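Glycosyl hydrolase family 2, TIM barrel domain protein (Parabacteroides merdae ATCC 43184, PDB 6DXU) is a gut bacterial beta-glucuronidase of glycoside hydrolase family 2 that probably cleaves terminal glucuronic acid from glucuronide conjugates. Local coordinates at residues D[107-112]-D[197-202]; D[202-207]-D[226-231]; D[734-739]-D[752-757]. One frame throughout, in Å; residues are numbered along the deposited sequence.

Contact 1. Residues D[107-112]-D[197-202]; sequences RIVLDF and VYLPEV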
ATOM      1  N   ARG D 107       0.957 -26.567  21.382  1.00 21.26           N
ATOM      2  CA  ARG D 107       0.742 -25.789  20.173  1.00 20.94           C
ATOM      3  C   ARG D 107      -0.132 -26.576  19.217  1.00 20.61           C
ATOM      4  O   ARG D 107      -0.098 -27.813  19.198  1.00 19.93           O
ATOM      5  CB  ARG D 107       2.067 -25.449  19.469  1.00 21.08           C
ATOM      6  CG  ARG D 107       3.150 -24.897  20.382  1.00 25.93           C
ATOM      7  CD  ARG D 107       2.713 -23.637  21.103  1.00 25.35           C
ATOM      8  NE  ARG D 107       2.529 -22.497  20.205  1.00 22.98           N
ATOM      9  CZ  ARG D 107       2.244 -21.266  20.618  1.00 28.35           C
ATOM     10  NH1 ARG D 107       2.104 -21.022  21.916  1.00 30.20           N
ATOM     11  NH2 ARG D 107       2.093 -20.280  19.743  1.00 24.60           N
ATOM     12  N   ILE D 108      -0.889 -25.835  18.405  1.00 19.02           N
ATOM     13  CA  ILE D 108      -1.733 -26.391  17.354  1.00 18.73           C
ATOM     14  C   ILE D 108      -1.178 -25.890  16.031  1.00 20.65           C
ATOM     15  O   ILE D 108      -1.202 -24.675  15.766  1.00 20.69           O
ATOM     16  CB  ILE D 108      -3.196 -25.934  17.507  1.00 25.21           C
ATOM     17  CG1 ILE D 108      -3.704 -26.173  18.924  1.00 32.33           C
ATOM     18  CG2 ILE D 108      -4.088 -26.646  16.504  1.00 30.17           C
ATOM     19  CD1 ILE D 108      -4.937 -25.328  19.254  1.00 29.78           C
ATOM     20  N   VAL D 109      -0.713 -26.803  15.184  1.00 20.12           N
ATOM     21  CA  VAL D 109      -0.103 -26.420  13.920  1.00 18.97           C
ATOM     22  C   VAL D 109      -0.856 -27.104  12.788  1.00 19.96           C
ATOM     23  O   VAL D 109      -1.130 -28.310  12.852  1.00 21.56           O
ATOM     24  CB  VAL D 109       1.397 -26.769  13.879  1.00 19.02           C
ATOM     25  CG1 VAL D 109       1.967 -26.499  12.508  1.00 21.72           C
ATOM     26  CG2 VAL D 109       2.159 -25.967  14.936  1.00 19.19           C
ATOM     27  N   LEU D 110      -1.174 -26.339  11.749  1.00 16.18           N
ATOM     28  CA  LEU D 110      -1.685 -26.890  10.501  1.00 18.98           C
ATOM     29  C   LEU D 110      -0.504 -27.101   9.573  1.00 20.14           C
ATOM     30  O   LEU D 110       0.220 -26.153   9.265  1.00 19.78           O
ATOM     31  CB  LEU D 110      -2.697 -25.951   9.847  1.00 18.59           C
ATOM     32  CG  LEU D 110      -3.997 -25.658  10.591  1.00 19.94           C
ATOM     33  CD1 LEU D 110      -4.775 -24.545   9.848  1.00 20.69           C
ATOM     34  CD2 LEU D 110      -4.830 -26.912  10.750  1.00 22.67           C
ATOM     35  N   ASP D 111      -0.305 -28.340   9.138  1.00 19.81           N
ATOM     36  CA  ASP D 111       0.865 -28.716   8.356  1.00 19.47           C
ATOM     37  C   ASP D 111       0.379 -29.153   6.982  1.00 17.58           C
ATOM     38  O   ASP D 111      -0.261 -30.202   6.854  1.00 17.99           O
ATOM     39  CB  ASP D 111       1.636 -29.830   9.073  1.00 23.22           C
ATOM     40  CG  ASP D 111       2.811 -30.355   8.266  1.00 32.11           C
ATOM     41  OD1 ASP D 111       3.361 -29.599   7.443  1.00 36.41           O
ATOM     42  OD2 ASP D 111       3.187 -31.527   8.471  1.00 42.67           O
ATOM     43  N   PHE D 112       0.684 -28.353   5.961  1.00 18.36           N
ATOM     44  CA  PHE D 112       0.230 -28.601   4.590  1.00 17.43           C
ATOM     45  C   PHE D 112       1.311 -29.382   3.849  1.00 18.15           C
ATOM     46  O   PHE D 112       2.389 -28.844   3.582  1.00 19.13           O
ATOM     47  CB  PHE D 112      -0.038 -27.280   3.862  1.00 18.33           C
ATOM     48  CG  PHE D 112      -1.212 -26.488   4.398  1.00 18.84           C
ATOM     49  CD1 PHE D 112      -1.078 -25.697   5.530  1.00 18.41           C
ATOM     50  CD2 PHE D 112      -2.440 -26.511   3.746  1.00 17.34           C
ATOM     51  CE1 PHE D 112      -2.151 -24.956   6.019  1.00 19.18           C
ATOM     52  CE2 PHE D 112      -3.530 -25.758   4.234  1.00 17.86           C
ATOM     53  CZ  PHE D 112      -3.380 -24.994   5.368  1.00 18.92           C
ATOM     54  N   VAL D 197      -1.350 -30.916  13.695  1.00 20.38           N
ATOM     55  CA  VAL D 197      -0.178 -31.372  14.430  1.00 19.75           C
ATOM     56  C   VAL D 197      -0.238 -30.751  15.808  1.00 22.79           C
ATOM     57  O   VAL D 197      -0.154 -29.527  15.948  1.00 22.52           O
ATOM     58  CB  VAL D 197       1.131 -30.991  13.720  1.00 20.55           C
ATOM     59  CG1 VAL D 197       2.329 -31.502  14.521  1.00 22.28           C
ATOM     60  CG2 VAL D 197       1.144 -31.553  12.300  1.00 22.67           C
ATOM     61  N   TYR D 198      -0.381 -31.588  16.825  1.00 16.35           N
ATOM     62  CA  TYR D 198      -0.267 -31.130  18.199  1.00 21.13           C
ATOM     63  C   TYR D 198       1.186 -31.243  18.639  1.00 20.73           C
ATOM     64  O   TYR D 198       1.816 -32.291  18.453  1.00 23.00           O
ATOM     65  CB  TYR D 198      -1.150 -31.966  19.120  1.00 22.75           C
ATOM     66  CG  TYR D 198      -2.645 -31.840  18.908  1.00 22.15           C
ATOM     67  CD1 TYR D 198      -3.406 -32.944  18.526  1.00 22.58           C
ATOM     68  CD2 TYR D 198      -3.302 -30.625  19.119  1.00 24.10           C
ATOM     69  CE1 TYR D 198      -4.779 -32.842  18.358  1.00 26.48           C
ATOM     70  CE2 TYR D 198      -4.682 -30.516  18.951  1.00 22.95           C
ATOM     71  CZ  TYR D 198      -5.410 -31.634  18.571  1.00 21.21           C
ATOM     72  OH  TYR D 198      -6.779 -31.540  18.413  1.00 23.09           O
ATOM     73  N   LEU D 199       1.703 -30.181  19.246  1.00 19.61           N
ATOM     74  CA  LEU D 199       3.072 -30.143  19.728  1.00 17.51           C
ATOM     75  C   LEU D 199       3.084 -29.768  21.199  1.00 21.28           C
ATOM     76  O   LEU D 199       2.206 -29.030  21.658  1.00 19.30           O
ATOM     77  CB  LEU D 199       3.913 -29.114  18.949  1.00 19.98           C
ATOM     78  CG  LEU D 199       4.063 -29.392  17.454  1.00 21.50           C
ATOM     79  CD1 LEU D 199       4.676 -28.157  16.800  1.00 21.28           C
ATOM     80  CD2 LEU D 199       4.934 -30.639  17.231  1.00 23.00           C
ATOM     81  N   PRO D 200       4.089 -30.237  21.955  1.00 18.24           N
ATOM     82  CA  PRO D 200       4.301 -29.707  23.308  1.00 20.90           C
ATOM     83  C   PRO D 200       4.934 -28.324  23.234  1.00 20.38           C
ATOM     84  O   PRO D 200       5.121 -27.793  22.136  1.00 20.00           O
ATOM     85  CB  PRO D 200       5.249 -30.732  23.939  1.00 25.20           C
ATOM     86  CG  PRO D 200       6.070 -31.212  22.766  1.00 24.80           C
ATOM     87  CD  PRO D 200       5.128 -31.210  21.571  1.00 23.20           C
ATOM     88  N   GLU D 201       5.293 -27.753  24.386  1.00 19.65           N
ATOM     89  CA  GLU D 201       5.888 -26.414  24.413  1.00 23.70           C
ATOM     90  C   GLU D 201       7.145 -26.335  23.559  1.00 24.71           C
ATOM     91  O   GLU D 201       7.344 -25.362  22.822  1.00 22.15           O
ATOM     92  CB  GLU D 201       6.212 -26.013  25.851  1.00 30.29           C
ATOM     93  CG  GLU D 201       5.002 -25.586  26.651  1.00 26.55           C
ATOM     94  CD  GLU D 201       5.343 -25.326  28.115  1.00 35.80           C
ATOM     95  OE1 GLU D 201       4.794 -24.361  28.679  1.00 30.74           O
ATOM     96  OE2 GLU D 201       6.183 -26.063  28.686  1.00 31.47           O
ATOM     97  N   VAL D 202       8.017 -27.333  23.654  1.00 20.68           N
ATOM     98  CA  VAL D 202       9.298 -27.309  22.958  1.00 22.87           C
ATOM     99  C   VAL D 202       9.314 -28.454  21.967  1.00 22.67           C
ATOM    100  O   VAL D 202       9.131 -29.612  22.357  1.00 22.62           O
ATOM    101  CB  VAL D 202      10.486 -27.423  23.927  1.00 22.03           C
ATOM    102  CG1 VAL D 202      11.791 -27.328  23.147  1.00 20.14           C
ATOM    103  CG2 VAL D 202      10.414 -26.342  24.993  1.00 22.32           C
TER
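Strands 107-112 and 194-199 pair antiparallel as the two inner strands of a four-stranded sheet in the sugar-binding domain of this family 2 enzyme, a jelly-roll-like beta-sandwich in this family. Arg107 faces Leu199 and Val109 faces Val197 as hydrogen-bonded pairs, with Ile108 opposite Tyr198 in the non-hydrogen-bonded pair between them. Of the four backbone bonds, Val197 N to Val109 O is the shortest at 2.7 Å. Arg107, Val109, Val197 and Leu199 put their side chains on one face, which is buried; Val109 CG2 slants across Leu199 CD1 at 3.8 Å. On the other face Ile108 CG1 comes to the edge of the Tyr198 ring, whose hydroxyl binds the backbone N of Asp100. Arg107 starts beside its partner, CB to Leu199 CB 4.1 Å, but the chain bends at chi2 and chi3 (-58° and -68°) and turns its guanidinium away, to a salt bridge from NE to Asp141. Asp111, likewise buried, has its charge met by Lys30 of the edge strand 30-32, in a salt bridge to OD2. Its aliphatic part serves the contact: Asp111 CB rests against Val197 CG2 at 3.7 Å.

Contact 2. Residues D[202-207]-D[226-231]; sequences VSFEQI and TSFYNP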
ATOM      1  N   VAL D 202       8.017 -27.333  23.654  1.00 20.68           N
ATOM      2  CA  VAL D 202       9.298 -27.309  22.958  1.00 22.87           C
ATOM      3  C   VAL D 202       9.314 -28.454  21.967  1.00 22.67           C
ATOM      4  O   VAL D 202       9.131 -29.612  22.357  1.00 22.62           O
ATOM      5  CB  VAL D 202      10.486 -27.423  23.927  1.00 22.03           C
ATOM      6  CG1 VAL D 202      11.791 -27.328  23.147  1.00 20.14           C
ATOM      7  CG2 VAL D 202      10.414 -26.342  24.993  1.00 22.32           C
ATOM      8  N   SER D 203       9.566 -28.140  20.699  1.00 23.29           N
ATOM      9  CA  SER D 203       9.637 -29.165  19.670  1.00 22.96           C
ATOM     10  C   SER D 203      10.741 -28.789  18.688  1.00 25.86           C
ATOM     11  O   SER D 203      11.482 -27.820  18.890  1.00 21.23           O
ATOM     12  CB  SER D 203       8.283 -29.341  18.970  1.00 24.75           C
ATOM     13  OG  SER D 203       7.840 -28.125  18.403  1.00 21.46           O
ATOM     14  N   PHE D 204      10.858 -29.577  17.626  1.00 25.06           N
ATOM     15  CA  PHE D 204      11.869 -29.373  16.599  1.00 26.67           C
ATOM     16  C   PHE D 204      11.205 -28.758  15.372  1.00 29.22           C
ATOM     17  O   PHE D 204      10.255 -29.326  14.822  1.00 31.18           O
ATOM     18  CB  PHE D 204      12.548 -30.694  16.240  1.00 29.26           C
ATOM     19  CG  PHE D 204      13.221 -31.374  17.413  1.00 28.54           C
ATOM     20  CD1 PHE D 204      12.668 -32.512  17.988  1.00 30.61           C
ATOM     21  CD2 PHE D 204      14.401 -30.876  17.932  1.00 34.42           C
ATOM     22  CE1 PHE D 204      13.281 -33.137  19.070  1.00 30.23           C
ATOM     23  CE2 PHE D 204      15.018 -31.490  19.003  1.00 33.64           C
ATOM     24  CZ  PHE D 204      14.457 -32.629  19.575  1.00 36.11           C
ATOM     25  N   GLU D 205      11.705 -27.595  14.956  1.00 27.57           N
ATOM     26  CA  GLU D 205      11.253 -26.956  13.727  1.00 30.04           C
ATOM     27  C   GLU D 205      11.921 -27.554  12.496  1.00 30.61           C
ATOM     28  O   GLU D 205      11.278 -27.708  11.450  1.00 33.92           O
ATOM     29  CB  GLU D 205      11.534 -25.450  13.798  1.00 30.45           C
ATOM     30  CG  GLU D 205      11.129 -24.683  12.556  1.00 36.11           C
ATOM     31  CD  GLU D 205      11.210 -23.177  12.743  1.00 50.00           C
ATOM     32  OE1 GLU D 205      11.904 -22.722  13.677  1.00 49.65           O
ATOM     33  OE2 GLU D 205      10.596 -22.446  11.935  1.00 67.13           O
ATOM     34  N   GLN D 206      13.207 -27.883  12.598  1.00 27.45           N
ATOM     35  CA  GLN D 206      13.968 -28.497  11.518  1.00 29.76           C
ATOM     36  C   GLN D 206      14.909 -29.523  12.132  1.00 27.88           C
ATOM     37  O   GLN D 206      15.471 -29.281  13.205  1.00 26.43           O
ATOM     38  CB  GLN D 206      14.846 -27.472  10.765  1.00 36.93           C
ATOM     39  CG  GLN D 206      14.180 -26.259  10.110  1.00 44.00           C
ATOM     40  CD  GLN D 206      13.471 -26.594   8.825  1.00 43.80           C
ATOM     41  OE1 GLN D 206      13.654 -27.684   8.270  1.00 46.91           O
ATOM     42  NE2 GLN D 206      12.679 -25.646   8.315  1.00 42.97           N
ATOM     43  N   ILE D 207      15.081 -30.660  11.462  1.00 22.21           N
ATOM     44  CA  ILE D 207      16.120 -31.634  11.803  1.00 22.86           C
ATOM     45  C   ILE D 207      16.912 -31.907  10.537  1.00 23.48           C
ATOM     46  O   ILE D 207      16.361 -32.438   9.565  1.00 25.15           O
ATOM     47  CB  ILE D 207      15.542 -32.947  12.359  1.00 22.39           C
ATOM     48  CG1 ILE D 207      14.752 -32.677  13.640  1.00 25.33           C
ATOM     49  CG2 ILE D 207      16.686 -33.957  12.632  1.00 22.26           C
ATOM     50  CD1 ILE D 207      13.913 -33.848  14.092  1.00 22.72           C
ATOM     51  N   THR D 226      19.720 -29.092  14.433  1.00 23.11           N
ATOM     52  CA  THR D 226      18.299 -28.881  14.629  1.00 24.07           C
ATOM     53  C   THR D 226      18.028 -27.407  14.886  1.00 22.46           C
ATOM     54  O   THR D 226      18.915 -26.651  15.288  1.00 24.73           O
ATOM     55  CB  THR D 226      17.766 -29.738  15.780  1.00 26.61           C
ATOM     56  OG1 THR D 226      16.335 -29.691  15.776  1.00 39.30           O
ATOM     57  CG2 THR D 226      18.282 -29.235  17.110  1.00 22.22           C
ATOM     58  N   SER D 227      16.797 -27.008  14.585  1.00 24.53           N
ATOM     59  CA  SER D 227      16.242 -25.716  14.970  1.00 22.92           C
ATOM     60  C   SER D 227      15.060 -25.978  15.890  1.00 24.10           C
ATOM     61  O   SER D 227      14.175 -26.767  15.548  1.00 24.59           O
ATOM     62  CB  SER D 227      15.784 -24.917  13.744  1.00 29.44           C
ATOM     63  OG  SER D 227      16.879 -24.613  12.896  1.00 39.17           O
ATOM     64  N   PHE D 228      15.052 -25.344  17.055  1.00 21.85           N
ATOM     65  CA  PHE D 228      13.971 -25.559  18.010  1.00 19.22           C
ATOM     66  C   PHE D 228      12.800 -24.634  17.740  1.00 27.27           C
ATOM     67  O   PHE D 228      12.971 -23.493  17.305  1.00 25.28           O
ATOM     68  CB  PHE D 228      14.458 -25.336  19.441  1.00 20.68           C
ATOM     69  CG  PHE D 228      15.317 -26.449  19.952  1.00 19.09           C
ATOM     70  CD1 PHE D 228      14.744 -27.560  20.551  1.00 21.06           C
ATOM     71  CD2 PHE D 228      16.699 -26.391  19.817  1.00 20.37           C
ATOM     72  CE1 PHE D 228      15.530 -28.594  21.009  1.00 25.33           C
ATOM     73  CE2 PHE D 228      17.491 -27.420  20.280  1.00 22.16           C
ATOM     74  CZ  PHE D 228      16.903 -28.525  20.873  1.00 24.34           C
ATOM     75  N   TYR D 229      11.601 -25.135  18.024  1.00 24.68           N
ATOM     76  CA  TYR D 229      10.397 -24.319  18.068  1.00 23.52           C
ATOM     77  C   TYR D 229      10.029 -24.174  19.537  1.00 24.78           C
ATOM     78  O   TYR D 229       9.720 -25.164  20.205  1.00 22.19           O
ATOM     79  CB  TYR D 229       9.268 -24.945  17.250  1.00 25.43           C
ATOM     80  CG  TYR D 229       8.094 -24.009  17.090  1.00 25.71           C
ATOM     81  CD1 TYR D 229       8.278 -22.716  16.603  1.00 28.48           C
ATOM     82  CD2 TYR D 229       6.810 -24.406  17.426  1.00 23.79           C
ATOM     83  CE1 TYR D 229       7.202 -21.840  16.457  1.00 29.31           C
ATOM     84  CE2 TYR D 229       5.730 -23.547  17.275  1.00 25.53           C
ATOM     85  CZ  TYR D 229       5.932 -22.263  16.793  1.00 30.11           C
ATOM     86  OH  TYR D 229       4.862 -21.398  16.652  1.00 29.20           O
ATOM     87  N   ASN D 230      10.118 -22.952  20.051  1.00 20.58           N
ATOM     88  CA  ASN D 230      10.047 -22.711  21.487  1.00 23.07           C
ATOM     89  C   ASN D 230       9.340 -21.379  21.748  1.00 23.51           C
ATOM     90  O   ASN D 230       9.941 -20.436  22.288  1.00 19.18           O
ATOM     91  CB  ASN D 230      11.465 -22.736  22.075  1.00 21.72           C
ATOM     92  CG  ASN D 230      11.496 -22.569  23.584  1.00 23.64           C
ATOM     93  OD1 ASN D 230      10.463 -22.561  24.259  1.00 21.44           O
ATOM     94  ND2 ASN D 230      12.708 -22.429  24.124  1.00 23.26           N
ATOM     95  N   PRO D 231       8.055 -21.269  21.392  1.00 23.48           N
ATOM     96  CA  PRO D 231       7.355 -19.983  21.551  1.00 27.82           C
ATOM     97  C   PRO D 231       7.165 -19.562  23.002  1.00 31.98           C
ATOM     98  O   PRO D 231       6.947 -18.370  23.247  1.00 28.48           O
ATOM     99  CB  PRO D 231       6.002 -20.219  20.851  1.00 28.00           C
ATOM    100  CG  PRO D 231       5.813 -21.710  20.863  1.00 27.41           C
ATOM    101  CD  PRO D 231       7.198 -22.307  20.779  1.00 23.80           C
TER
HETATM  102  O   HOH W   1      13.746 -21.775  15.210  1.00 43.31           O
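Phe204 and Phe228 start from diverging CB atoms of a non-hydrogen-bonded pair in the hairpin of strands 203-213 and 219-229, and their rings come back together. The Phe204 side chain begins with CB 3.9 Å from Thr226 OG1. With CG anti to the carbonyl carbon (chi1 -59°), the ring runs on past that hydroxyl, CD2 approaching Thr226 OG1 to 3.1 Å, and the next ring atom, CE2, comes to 3.6 Å from Phe228 CE1. The two rings meet obliquely, their planes at 38°, and Val202 CG1 packs on Phe228 CD1 farther along. Leu290 and Val292 of strand 286-294 and Thr301 of strand 297-305 also touch Phe204, so an alanine here would probably open a gap beside them and leave the Phe228 ring without its aromatic neighbour. Thr226 OG1 donates to Gln206 O at 2.7 Å, and the same oxygen also takes the N-H of Ser227. Ser227 O is shared in turn, by Glu205 N at 2.7 Å and by Gln206 N at 3.3 Å. A water donates both to Glu205 OE1 and to Phe228 O. On the other face Ser203 OG sits at the Tyr229 ring edge, and the Tyr229 hydroxyl is hydrogen-bonded to Asp141. Glu205 and Gln206 opposite the single Ser227 make a classic beta bulge, here at a corner in an antiparallel hairpin of the immunoglobulin-like beta-sandwich domain of family 2 glycosidases.

Contact 3. Residues D[734-739]-D[752-757]; sequences AACQVS and VQLIDK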
ATOM      1  N   ALA D 734     -19.418 -47.932 -41.010  1.00 36.59           N
ATOM      2  CA  ALA D 734     -20.805 -47.743 -41.416  1.00 38.97           C
ATOM      3  C   ALA D 734     -21.758 -47.708 -40.230  1.00 34.83           C
ATOM      4  O   ALA D 734     -22.829 -47.102 -40.320  1.00 31.50           O
ATOM      5  CB  ALA D 734     -21.238 -48.847 -42.384  1.00 32.33           C
ATOM      6  N   ALA D 735     -21.404 -48.374 -39.132  1.00 32.41           N
ATOM      7  CA  ALA D 735     -22.323 -48.478 -38.008  1.00 32.42           C
ATOM      8  C   ALA D 735     -21.556 -48.797 -36.737  1.00 32.60           C
ATOM      9  O   ALA D 735     -20.437 -49.316 -36.769  1.00 31.33           O
ATOM     10  CB  ALA D 735     -23.393 -49.552 -38.257  1.00 32.33           C
ATOM     11  N   CYS D 736     -22.203 -48.511 -35.612  1.00 30.20           N
ATOM     12  CA  CYS D 736     -21.719 -48.869 -34.288  1.00 29.92           C
ATOM     13  C   CYS D 736     -22.556 -50.015 -33.753  1.00 29.93           C
ATOM     14  O   CYS D 736     -23.781 -49.898 -33.654  1.00 34.72           O
ATOM     15  CB  CYS D 736     -21.799 -47.679 -33.334  1.00 34.76           C
ATOM     16  SG  CYS D 736     -20.629 -46.399 -33.716  1.00 44.59           S
ATOM     17  N   GLN D 737     -21.904 -51.114 -33.418  1.00 26.60           N
ATOM     18  CA  GLN D 737     -22.562 -52.245 -32.792  1.00 26.77           C
ATOM     19  C   GLN D 737     -22.241 -52.196 -31.304  1.00 33.56           C
ATOM     20  O   GLN D 737     -21.067 -52.149 -30.921  1.00 33.78           O
ATOM     21  CB  GLN D 737     -22.121 -53.544 -33.469  1.00 35.10           C
ATOM     22  CG  GLN D 737     -22.384 -54.828 -32.739  1.00 38.40           C
ATOM     23  CD  GLN D 737     -21.814 -56.022 -33.509  1.00 52.19           C
ATOM     24  OE1 GLN D 737     -21.581 -55.939 -34.723  1.00 47.62           O
ATOM     25  NE2 GLN D 737     -21.599 -57.135 -32.812  1.00 60.53           N
ATOM     26  N   VAL D 738     -23.279 -52.139 -30.476  1.00 29.77           N
ATOM     27  CA  VAL D 738     -23.147 -51.873 -29.048  1.00 26.39           C
ATOM     28  C   VAL D 738     -23.702 -53.060 -28.295  1.00 31.18           C
ATOM     29  O   VAL D 738     -24.819 -53.510 -28.575  1.00 35.68           O
ATOM     30  CB  VAL D 738     -23.882 -50.584 -28.637  1.00 28.11           C
ATOM     31  CG1 VAL D 738     -23.587 -50.230 -27.171  1.00 23.55           C
ATOM     32  CG2 VAL D 738     -23.501 -49.445 -29.561  1.00 29.57           C
ATOM     33  N   SER D 739     -22.952 -53.541 -27.312  1.00 27.65           N
ATOM     34  CA  SER D 739     -23.377 -54.740 -26.618  1.00 29.01           C
ATOM     35  C   SER D 739     -22.923 -54.676 -25.170  1.00 29.27           C
ATOM     36  O   SER D 739     -21.977 -53.966 -24.821  1.00 30.93           O
ATOM     37  CB  SER D 739     -22.815 -55.989 -27.298  1.00 29.49           C
ATOM     38  OG  SER D 739     -21.401 -55.993 -27.225  1.00 36.91           O
ATOM     39  N   VAL D 752     -18.416 -51.142 -27.806  1.00 26.23           N
ATOM     40  CA  VAL D 752     -18.797 -50.630 -29.117  1.00 25.62           C
ATOM     41  C   VAL D 752     -17.832 -51.217 -30.131  1.00 31.06           C
ATOM     42  O   VAL D 752     -16.617 -51.225 -29.901  1.00 26.80           O
ATOM     43  CB  VAL D 752     -18.750 -49.092 -29.157  1.00 26.23           C
ATOM     44  CG1 VAL D 752     -19.046 -48.582 -30.564  1.00 31.29           C
ATOM     45  CG2 VAL D 752     -19.709 -48.508 -28.142  1.00 27.64           C
ATOM     46  N   GLN D 753     -18.363 -51.700 -31.253  1.00 26.81           N
ATOM     47  CA  GLN D 753     -17.534 -52.179 -32.354  1.00 28.98           C
ATOM     48  C   GLN D 753     -17.970 -51.480 -33.633  1.00 27.66           C
ATOM     49  O   GLN D 753     -19.131 -51.587 -34.044  1.00 28.09           O
ATOM     50  CB  GLN D 753     -17.632 -53.704 -32.506  1.00 30.90           C
ATOM     51  CG  GLN D 753     -16.853 -54.253 -33.692  1.00 33.11           C
ATOM     52  CD  GLN D 753     -15.347 -54.096 -33.540  1.00 31.02           C
ATOM     53  OE1 GLN D 753     -14.759 -54.634 -32.606  1.00 41.00           O
ATOM     54  NE2 GLN D 753     -14.718 -53.379 -34.466  1.00 29.68           N
ATOM     55  N   LEU D 754     -17.041 -50.783 -34.269  1.00 23.46           N
ATOM     56  CA  LEU D 754     -17.315 -50.186 -35.568  1.00 26.24           C
ATOM     57  C   LEU D 754     -17.250 -51.264 -36.649  1.00 31.29           C
ATOM     58  O   LEU D 754     -16.300 -52.051 -36.703  1.00 28.06           O
ATOM     59  CB  LEU D 754     -16.315 -49.071 -35.861  1.00 26.77           C
ATOM     60  CG  LEU D 754     -16.442 -47.848 -34.957  1.00 26.29           C
ATOM     61  CD1 LEU D 754     -15.144 -47.043 -34.921  1.00 30.17           C
ATOM     62  CD2 LEU D 754     -17.574 -46.967 -35.456  1.00 30.58           C
ATOM     63  N   ILE D 755     -18.258 -51.293 -37.515  1.00 30.68           N
ATOM     64  CA  ILE D 755     -18.364 -52.298 -38.565  1.00 29.36           C
ATOM     65  C   ILE D 755     -18.641 -51.585 -39.875  1.00 30.93           C
ATOM     66  O   ILE D 755     -19.104 -50.443 -39.896  1.00 31.18           O
ATOM     67  CB  ILE D 755     -19.473 -53.318 -38.270  1.00 27.68           C
ATOM     68  CG1 ILE D 755     -20.822 -52.597 -38.159  1.00 31.29           C
ATOM     69  CG2 ILE D 755     -19.148 -54.126 -37.015  1.00 30.77           C
ATOM     70  CD1 ILE D 755     -22.006 -53.520 -37.947  1.00 32.72           C
ATOM     71  N   ASP D 756     -18.338 -52.262 -40.980  1.00 32.36           N
ATOM     72  CA  ASP D 756     -18.591 -51.665 -42.281  1.00 33.22           C
ATOM     73  C   ASP D 756     -19.991 -52.060 -42.748  1.00 34.66           C
ATOM     74  O   ASP D 756     -20.737 -52.733 -42.034  1.00 29.41           O
ATOM     75  CB  ASP D 756     -17.505 -52.062 -43.282  1.00 34.43           C
ATOM     76  CG  ASP D 756     -17.546 -53.546 -43.670  1.00 33.30           C
ATOM     77  OD1 ASP D 756     -18.488 -54.287 -43.296  1.00 31.29           O
ATOM     78  OD2 ASP D 756     -16.593 -53.969 -44.355  1.00 35.91           O
ATOM     79  N   LYS D 757     -20.346 -51.649 -43.970  1.00 38.94           N
ATOM     80  CA  LYS D 757     -21.691 -51.896 -44.495  1.00 39.77           C
ATOM     81  C   LYS D 757     -22.023 -53.381 -44.615  1.00 44.07           C
ATOM     82  O   LYS D 757     -23.207 -53.737 -44.662  1.00 43.44           O
ATOM     83  CB  LYS D 757     -21.848 -51.217 -45.857  1.00 41.09           C
ATOM     84  CG  LYS D 757     -20.989 -51.827 -46.947  1.00 44.66           C
ATOM     85  CD  LYS D 757     -20.900 -50.911 -48.156  1.00 49.42           C
ATOM     86  CE  LYS D 757     -20.095 -51.553 -49.281  1.00 54.53           C
ATOM     87  NZ  LYS D 757     -19.950 -50.653 -50.465  1.00 61.13           N
TER
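Ile755 O is gripped by two successive backbone N-H groups, Ala734 N at 2.8 Å and Ala735 N at 3.2 Å. The first lies in the carbonyl plane and the second is tilted 25° from it. This doubling is a classic beta bulge at the open end of the hairpin formed by strands 735-744 and 747-755; Ala735 N and O both bond Ile755, and past the bulge Gln737 with Gln753 is a regular hydrogen-bonded pair. Ala734 CB is turned toward the chain that leaves the second strand, 3.3 Å from Lys757 N. On the face of Cys736, Val738, Val752 and Leu754, the contacts are apolar. Cys736 SG, anti to the carbonyl carbon (chi1 -70°), touches Leu754 CD2 at 3.6 Å, while Val738 and Val752 run alongside each other, CG2 to CG2. Val814 packs against both valines, and Ile769 and Phe771 meet this face too, so other strands of the C-terminal domain pack on it. On the reverse face the extended Gln737 chain passes Ile755 roughly at right angles, bringing OE1 to 3.8 Å from Ile755 CG2. Gln753 bends at chi2 (67°) instead, and its NE2 donates to Leu754 O at 3.0 Å, nearly straight, with the acceptor in the amide plane of Gln753. The chemistry thus splits the hairpin into an apolar face packed against the domain and one carrying the glutamines, with the shared Ile755 O fixing where the pairing starts.

Overall arrangement
Contacts 1 and 2 are consecutive and share Val202: the chain leaves strand 194-199 in the sugar-binding domain and enters strand 203-213 of the next domain. Their centres are 11 Å apart and they touch, Arg107 NE lying 3.4 Å from Pro231 CG. Asp141 ties them further, bonded to both Arg107 and Tyr229, so together they form part of the seam between two beta domains. Contact 3 belongs to the C-terminal domain on the opposite side of the chain's centre, about 61 Å from contact 1 and 67 Å from contact 2, centre to centre. Its Leu754 side chain lies about 12 Å from a bound bicine, whose pocket includes Lys766 and Gln793 together with Arg523 and Asp562.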